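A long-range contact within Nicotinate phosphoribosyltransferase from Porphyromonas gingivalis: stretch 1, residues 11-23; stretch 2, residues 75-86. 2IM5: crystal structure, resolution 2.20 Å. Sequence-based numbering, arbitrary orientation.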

# COMPACT_ATOMS: atom_id res chain seq x y z
N ASP A 11 4.00 -5.61 3.28
CA ASP A 11 2.60 -5.24 3.46
C ASP A 11 1.64 -6.34 3.06
O ASP A 11 1.90 -7.11 2.14
CB ASP A 11 2.28 -3.98 2.66
CG ASP A 11 2.82 -2.73 3.32
OD1 ASP A 11 2.53 -2.52 4.52
OD2 ASP A 11 3.52 -1.95 2.65
N LEU A 12 0.51 -6.40 3.76
CA LEU A 12 -0.51 -7.41 3.48
C LEU A 12 -0.94 -7.40 2.02
O LEU A 12 -1.06 -8.45 1.40
CB LEU A 12 -1.73 -7.16 4.36
CG LEU A 12 -2.96 -8.01 4.00
CD1 LEU A 12 -2.66 -9.48 4.27
CD2 LEU A 12 -4.17 -7.54 4.81
N TYR A 13 -1.15 -6.21 1.47
CA TYR A 13 -1.62 -6.12 0.09
C TYR A 13 -0.69 -6.75 -0.94
O TYR A 13 -1.14 -7.10 -2.03
CB TYR A 13 -1.93 -4.66 -0.27
CG TYR A 13 -0.74 -3.77 -0.59
CD1 TYR A 13 -0.18 -3.76 -1.86
CD2 TYR A 13 -0.21 -2.92 0.38
CE1 TYR A 13 0.88 -2.91 -2.17
CE2 TYR A 13 0.85 -2.06 0.08
CZ TYR A 13 1.39 -2.06 -1.20
OH TYR A 13 2.43 -1.20 -1.50
N LYS A 14 0.58 -6.91 -0.60
CA LYS A 14 1.52 -7.54 -1.53
C LYS A 14 1.13 -9.01 -1.70
O LYS A 14 1.19 -9.55 -2.81
CB LYS A 14 2.96 -7.41 -1.01
CG LYS A 14 3.44 -5.96 -0.86
CD LYS A 14 3.98 -5.34 -2.16
CE LYS A 14 2.91 -5.22 -3.25
NZ LYS A 14 3.39 -4.43 -4.43
N PHE A 15 0.70 -9.65 -0.62
CA PHE A 15 0.29 -11.05 -0.69
C PHE A 15 -1.11 -11.22 -1.29
O PHE A 15 -1.33 -12.11 -2.10
CB PHE A 15 0.31 -11.71 0.70
CG PHE A 15 1.68 -11.88 1.27
CD1 PHE A 15 2.73 -12.34 0.48
CD2 PHE A 15 1.93 -11.62 2.61
CE1 PHE A 15 4.00 -12.53 1.02
CE2 PHE A 15 3.20 -11.80 3.16
CZ PHE A 15 4.24 -12.26 2.36
N THR A 16 -2.05 -10.37 -0.89
CA THR A 16 -3.40 -10.49 -1.42
C THR A 16 -3.45 -10.18 -2.92
O THR A 16 -4.18 -10.83 -3.68
CB THR A 16 -4.41 -9.58 -0.66
OG1 THR A 16 -3.99 -8.21 -0.77
CG2 THR A 16 -4.47 -9.97 0.80
N THR A 17 -2.68 -9.19 -3.35
CA THR A 17 -2.65 -8.85 -4.77
C THR A 17 -1.78 -9.88 -5.47
O THR A 17 -2.03 -10.24 -6.62
CB THR A 17 -2.06 -7.45 -4.99
OG1 THR A 17 -2.73 -6.53 -4.13
CG2 THR A 17 -2.25 -7.01 -6.44
N GLY A 18 -0.76 -10.36 -4.77
CA GLY A 18 0.12 -11.37 -5.35
C GLY A 18 -0.65 -12.63 -5.69
O GLY A 18 -0.42 -13.23 -6.74
N TYR A 19 -1.56 -13.05 -4.81
CA TYR A 19 -2.35 -14.25 -5.08
C TYR A 19 -3.36 -13.96 -6.18
O TYR A 19 -3.62 -14.81 -7.03
CB TYR A 19 -3.07 -14.75 -3.83
CG TYR A 19 -4.07 -15.84 -4.14
CD1 TYR A 19 -3.66 -17.00 -4.79
CD2 TYR A 19 -5.42 -15.69 -3.86
CE1 TYR A 19 -4.59 -17.97 -5.18
CE2 TYR A 19 -6.36 -16.65 -4.23
CZ TYR A 19 -5.93 -17.79 -4.89
OH TYR A 19 -6.85 -18.73 -5.29
N ALA A 20 -3.93 -12.76 -6.16
CA ALA A 20 -4.89 -12.39 -7.20
C ALA A 20 -4.21 -12.51 -8.57
O ALA A 20 -4.82 -13.02 -9.52
CB ALA A 20 -5.41 -10.98 -6.98
N TYR A 21 -2.96 -12.04 -8.69
CA TYR A 21 -2.25 -12.15 -9.97
C TYR A 21 -1.95 -13.63 -10.28
O TYR A 21 -2.12 -14.08 -11.41
CB TYR A 21 -0.90 -11.42 -9.93
CG TYR A 21 -0.95 -9.91 -9.86
CD1 TYR A 21 -1.77 -9.17 -10.71
CD2 TYR A 21 -0.12 -9.22 -8.98
CE1 TYR A 21 -1.76 -7.78 -10.69
CE2 TYR A 21 -0.10 -7.82 -8.95
CZ TYR A 21 -0.92 -7.11 -9.81
OH TYR A 21 -0.87 -5.73 -9.78
N ALA A 22 -1.49 -14.36 -9.27
CA ALA A 22 -1.15 -15.77 -9.44
C ALA A 22 -2.34 -16.60 -9.90
O ALA A 22 -2.17 -17.57 -10.66
CB ALA A 22 -0.60 -16.32 -8.13
N LYS A 23 -3.53 -16.24 -9.46
CA LYS A 23 -4.72 -16.99 -9.85
C LYS A 23 -5.25 -16.60 -11.22
O LYS A 23 -5.44 -17.46 -12.08
CB LYS A 23 -5.85 -16.80 -8.84
CG LYS A 23 -7.13 -17.53 -9.27
CD LYS A 23 -8.33 -17.22 -8.40
CE LYS A 23 -9.52 -18.09 -8.83
NZ LYS A 23 -10.77 -17.75 -8.10
N PRO A 75 -6.58 -16.65 6.31
CA PRO A 75 -7.31 -17.73 5.64
C PRO A 75 -7.79 -17.42 4.23
O PRO A 75 -8.04 -18.34 3.46
CB PRO A 75 -8.45 -18.03 6.61
CG PRO A 75 -8.74 -16.68 7.19
CD PRO A 75 -7.35 -16.16 7.47
N TYR A 76 -7.95 -16.14 3.90
CA TYR A 76 -8.38 -15.81 2.54
C TYR A 76 -7.29 -16.14 1.52
O TYR A 76 -7.52 -16.11 0.31
CB TYR A 76 -8.81 -14.33 2.45
CG TYR A 76 -8.02 -13.41 3.33
CD1 TYR A 76 -6.78 -12.93 2.94
CD2 TYR A 76 -8.51 -13.05 4.59
CE1 TYR A 76 -6.02 -12.12 3.79
CE2 TYR A 76 -7.76 -12.23 5.45
CZ TYR A 76 -6.52 -11.78 5.04
OH TYR A 76 -5.76 -11.00 5.89
N LEU A 77 -6.08 -16.46 2.00
CA LEU A 77 -5.00 -16.87 1.10
C LEU A 77 -5.13 -18.40 1.11
O LEU A 77 -4.93 -19.05 2.14
CB LEU A 77 -3.63 -16.46 1.64
CG LEU A 77 -3.32 -14.97 1.75
CD1 LEU A 77 -1.92 -14.79 2.35
CD2 LEU A 77 -3.40 -14.32 0.37
N PRO A 78 -5.50 -18.99 -0.04
CA PRO A 78 -5.67 -20.43 -0.18
C PRO A 78 -4.40 -21.23 0.05
O PRO A 78 -3.29 -20.70 -0.03
CB PRO A 78 -6.19 -20.60 -1.62
CG PRO A 78 -6.71 -19.24 -1.98
CD PRO A 78 -5.72 -18.32 -1.33
N PRO A 79 -4.54 -22.54 0.32
CA PRO A 79 -3.40 -23.43 0.56
C PRO A 79 -2.39 -23.42 -0.59
O PRO A 79 -1.18 -23.50 -0.36
CB PRO A 79 -4.06 -24.79 0.75
CG PRO A 79 -5.36 -24.44 1.39
CD PRO A 79 -5.81 -23.25 0.57
N ILE A 80 -2.87 -23.31 -1.82
CA ILE A 80 -1.98 -23.29 -2.97
C ILE A 80 -1.03 -22.10 -2.89
O ILE A 80 0.14 -22.22 -3.25
CB ILE A 80 -2.76 -23.24 -4.32
CG1 ILE A 80 -1.77 -23.27 -5.50
CG2 ILE A 80 -3.59 -21.97 -4.42
CD1 ILE A 80 -0.97 -24.57 -5.60
N TYR A 81 -1.52 -20.96 -2.42
CA TYR A 81 -0.66 -19.78 -2.33
C TYR A 81 0.33 -19.92 -1.18
O TYR A 81 1.45 -19.44 -1.26
CB TYR A 81 -1.47 -18.50 -2.15
CG TYR A 81 -0.64 -17.27 -2.42
CD1 TYR A 81 -0.11 -17.04 -3.69
CD2 TYR A 81 -0.36 -16.36 -1.40
CE1 TYR A 81 0.68 -15.92 -3.94
CE2 TYR A 81 0.43 -15.24 -1.64
CZ TYR A 81 0.95 -15.03 -2.91
OH TYR A 81 1.71 -13.92 -3.16
N ILE A 82 -0.10 -20.58 -0.11
CA ILE A 82 0.77 -20.79 1.03
C ILE A 82 1.90 -21.72 0.61
O ILE A 82 3.04 -21.55 1.04
CB ILE A 82 0.00 -21.37 2.22
CG1 ILE A 82 -0.98 -20.31 2.73
CG2 ILE A 82 0.96 -21.76 3.34
CD1 ILE A 82 -1.87 -20.81 3.82
N ASP A 83 1.59 -22.70 -0.24
CA ASP A 83 2.63 -23.61 -0.74
C ASP A 83 3.59 -22.82 -1.61
O ASP A 83 4.80 -23.04 -1.57
CB ASP A 83 2.02 -24.76 -1.56
CG ASP A 83 1.54 -25.91 -0.70
OD1 ASP A 83 2.00 -26.02 0.45
OD2 ASP A 83 0.72 -26.72 -1.18
N PHE A 84 3.05 -21.89 -2.40
CA PHE A 84 3.89 -21.06 -3.26
C PHE A 84 4.85 -20.23 -2.40
O PHE A 84 6.05 -20.20 -2.66
CB PHE A 84 3.04 -20.11 -4.11
CG PHE A 84 3.82 -19.00 -4.74
CD1 PHE A 84 4.69 -19.25 -5.80
CD2 PHE A 84 3.71 -17.69 -4.26
CE1 PHE A 84 5.45 -18.23 -6.36
CE2 PHE A 84 4.47 -16.66 -4.82
CZ PHE A 84 5.34 -16.93 -5.87
N LEU A 85 4.32 -19.57 -1.38
CA LEU A 85 5.15 -18.75 -0.51
C LEU A 85 6.17 -19.61 0.24
O LEU A 85 7.31 -19.20 0.45
CB LEU A 85 4.29 -17.99 0.49
CG LEU A 85 3.38 -16.88 -0.06
CD1 LEU A 85 2.61 -16.24 1.09
CD2 LEU A 85 4.21 -15.83 -0.81
N ASP A 86 5.76 -20.81 0.63
CA ASP A 86 6.64 -21.71 1.37
C ASP A 86 7.87 -22.09 0.55
O ASP A 86 8.96 -22.26 1.09
CB ASP A 86 5.86 -22.96 1.79
CG ASP A 86 6.59 -23.77 2.86
OD1 ASP A 86 7.29 -23.16 3.70
OD2 ASP A 86 6.46 -25.01 2.88

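This is a steeply crossed helix-helix contact, held by aromatic and aliphatic packing, with no hydrogen bond passing between the two stretches. Residues 12-23 form one helix and residues 79-86 another, and both run on later in the chain. Their N-to-C directions differ by 107° and their axes come no closer than 10.8 Å, a wide spacing that leaves room for rings between the backbones. The CA atoms come nearest at two places, Thr16 and Leu77 of the loop at 7.0 Å and Tyr19 and Tyr81 of the two helices at 6.4 Å. Together the two stretches bury 503 Å².

Within each helix the backbone is hydrogen-bonded to itself. Tyr19 N donates to Phe15 O and Leu85 N to Tyr81 O, both at 2.9 Å, in the usual i to i-4 pattern. Pro78 sits at the N-cap position of the second helix, and Pro78 O accepts from Ile82 N at 3.2 Å. The atoms that meet across the interface are mostly carbon and ring surface.

Tyr81 is the centre of the arrangement. Its CA-to-CB bond points toward the first helix, and its ring lies against the backbone there. Tyr19 covers one face, with Tyr19 CB 3.7 Å from the Tyr81 ring centroid and only 10° off the normal, a CH-pi contact. The same ring approaches Phe15 O through Tyr81 CE2 at 3.6 Å, while Tyr81 OH reaches to 3.7 Å from Gly18 C. Gly18 is the rule to read here: an ideal CB on it would stand 2.6 Å from Tyr81 OH, a clash, so the missing side chain makes room for the hydroxyl. Farther along the helix, Ala22 offers a small methyl, with Ala22 CB 4.4 Å from Tyr81 CE1.

Tyr19 answers from the other helix, its CA-to-CB bond also pointing toward its partner. Its ring meets that of Tyr81 obliquely, with centroids 5.5 Å apart and planes at 56°. One face of the Tyr19 ring receives Pro78, with Pro78 CD 3.6 Å from the Tyr19 ring centroid and 19° off the normal. Proline suits this role because its ring carbons carry slightly positive hydrogens that favour an aromatic face. Ile80 adds a looser aliphatic touch, Ile80 CG2 lying 4.2 Å from Tyr19 CE1.

Leucines fill the spaces around these rings. Leu77 CD2 packs 4.2 Å from Tyr19 CB and also lies 3.9 Å from Phe15 O, while Leu77 CD1 is 4.1 Å from Phe15 CB; Leu77 therefore bridges two residues one helical turn apart. Phe15 in turn meets Leu85: Leu85 CD1 sits over one face of the Phe15 ring, 4.2 Å from its centroid. Tyr76 extends the contact from the loop, placing Tyr76 OH 3.8 Å from Leu12 CD1 at the edge of the Tyr76 ring, and Tyr76 CE1 4.0 Å from Thr16 CG2.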